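Local structure of pumilio domain-containing protein C56F2.08c (Schizosaccharomyces pombe, 6NX5) at residues A19-A22 with L23-Y27. The protein probably binds AU-rich regions of mRNA 3' untranslated regions, the fragment here being its RNA recognition motif (RRM) domain. Residues are numbered along the deposited sequence; the frame is centred on the assembly and turned at random.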
loop_
_atom_site.group_PDB
_atom_site.type_symbol
_atom_site.label_atom_id
_atom_site.label_comp_id
_atom_site.label_asym_id
_atom_site.label_seq_id
_atom_site.Cartn_x
_atom_site.Cartn_y
_atom_site.Cartn_z
ATOM N N ALA A 19 16.202 -5.873 3.124
ATOM C CA ALA A 19 16.222 -5.511 4.537
ATOM C C ALA A 19 14.826 -5.604 5.144
ATOM O O ALA A 19 14.657 -6.062 6.280
ATOM C CB ALA A 19 16.803 -4.104 4.713
ATOM N N ILE A 20 13.812 -5.197 4.385
ATOM C CA ILE A 20 12.450 -5.219 4.904
ATOM C C ILE A 20 11.989 -6.652 5.150
ATOM O O ILE A 20 11.335 -6.937 6.159
ATOM C CB ILE A 20 11.526 -4.454 3.942
ATOM C CG1 ILE A 20 11.896 -2.969 4.007
ATOM C CG2 ILE A 20 10.053 -4.679 4.295
ATOM C CD1 ILE A 20 11.295 -2.143 2.934
ATOM N N HIS A 21 12.316 -7.577 4.242
ATOM C CA HIS A 21 11.961 -8.978 4.472
ATOM C C HIS A 21 12.597 -9.498 5.750
ATOM O O HIS A 21 11.938 -10.158 6.562
ATOM C CB HIS A 21 12.369 -9.851 3.282
ATOM C CG HIS A 21 11.952 -11.281 3.420
ATOM N ND1 HIS A 21 12.520 -12.130 4.345
ATOM C CD2 HIS A 21 11.006 -12.005 2.774
ATOM C CE1 HIS A 21 11.968 -13.326 4.237
ATOM N NE2 HIS A 21 11.046 -13.275 3.294
ATOM N N ALA A 22 13.887 -9.222 5.936
ATOM C CA ALA A 22 14.564 -9.645 7.154
ATOM C C ALA A 22 13.829 -9.161 8.397
ATOM O O ALA A 22 13.609 -9.931 9.339
ATOM C CB ALA A 22 16.007 -9.135 7.145
ATOM N N LEU A 23 13.407 -7.898 8.400
ATOM C CA LEU A 23 12.756 -7.333 9.576
ATOM C C LEU A 23 11.372 -7.934 9.794
ATOM O O LEU A 23 11.004 -8.271 10.925
ATOM C CB LEU A 23 12.661 -5.817 9.433
ATOM C CG LEU A 23 11.852 -5.046 10.471
ATOM C CD1 LEU A 23 12.634 -4.923 11.767
ATOM C CD2 LEU A 23 11.488 -3.677 9.924
ATOM N N PHE A 24 10.589 -8.085 8.731
ATOM C CA PHE A 24 9.212 -8.514 8.939
ATOM C C PHE A 24 9.074 -10.030 9.061
ATOM O O PHE A 24 8.054 -10.508 9.570
ATOM C CB PHE A 24 8.327 -7.956 7.818
ATOM C CG PHE A 24 7.932 -6.527 8.042
ATOM C CD1 PHE A 24 6.709 -6.220 8.634
ATOM C CD2 PHE A 24 8.786 -5.489 7.702
ATOM C CE1 PHE A 24 6.335 -4.914 8.853
ATOM C CE2 PHE A 24 8.434 -4.172 7.949
ATOM C CZ PHE A 24 7.199 -3.886 8.521
ATOM N N SER A 25 10.087 -10.799 8.657
ATOM C CA SER A 25 10.018 -12.246 8.837
ATOM C C SER A 25 10.087 -12.676 10.298
ATOM O O SER A 25 9.841 -13.850 10.585
ATOM C CB SER A 25 11.133 -12.936 8.051
ATOM O OG SER A 25 10.944 -12.785 6.659
ATOM N N ALA A 26 10.399 -11.769 11.226
ATOM C CA ALA A 26 10.349 -12.130 12.635
ATOM C C ALA A 26 8.942 -12.500 13.092
ATOM O O ALA A 26 8.797 -13.199 14.098
ATOM C CB ALA A 26 10.875 -10.988 13.500
ATOM N N TYR A 27 7.902 -12.046 12.392
ATOM C CA TYR A 27 6.538 -12.193 12.889
ATOM C C TYR A 27 5.688 -13.165 12.085
ATOM O O TYR A 27 4.539 -13.425 12.459
ATOM C CB TYR A 27 5.870 -10.815 12.941
ATOM C CG TYR A 27 6.748 -9.848 13.679
ATOM C CD1 TYR A 27 6.849 -9.896 15.063
ATOM C CD2 TYR A 27 7.535 -8.932 12.993
ATOM C CE1 TYR A 27 7.685 -9.030 15.750
ATOM C CE2 TYR A 27 8.363 -8.064 13.669
ATOM C CZ TYR A 27 8.435 -8.115 15.042
ATOM O OH TYR A 27 9.264 -7.247 15.711
#
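Ile20 and Phe24, both buried and one helical turn apart, lie side by side and point the same way, the branch methyl CG2 of Ile20 resting 3.7 Å from CD2 of the Phe24 ring. Two torsions set up this meeting: with chi1 of -69° measured to CG1, Ile20 turns CG2 away from its own N and toward the next turn, while the Phe24 ring swings back beside its own N, chi1 -81°. Ile20 O lies in the plane of the Phe24 ring at its edge, 3.3 Å from CD2; that carbonyl also accepts the backbone bond from Phe24 N at 2.9 Å. With an alanine in place of Phe24, the methyl of Ile20 would probably lose its apolar neighbour and a gap would open beneath the helix.

The solvent side, with His21 and Ala22 exposed, is looser. His21 O takes Ser25 N at 2.9 Å and probably also the Ser25 hydroxyl, although the place of Ser25 OG over the imidazole is doubtful, since it comes too near the ring.

These residues form most of helix 17-24, the first helix of the RRM βαββαβ fold, and the turn that follows it, a type I turn from Phe24 to Tyr27 closed by Tyr27 N bonded to Phe24 O, 3.2 Å apart. Ile20 and Phe24 both pack on Val44 of strand 42-46, with Met35 and Val30 of strand 30-35 alongside, while Phe24 and Tyr27 also reach Leu59 of helix 49-59, joining the two helices over the sheet.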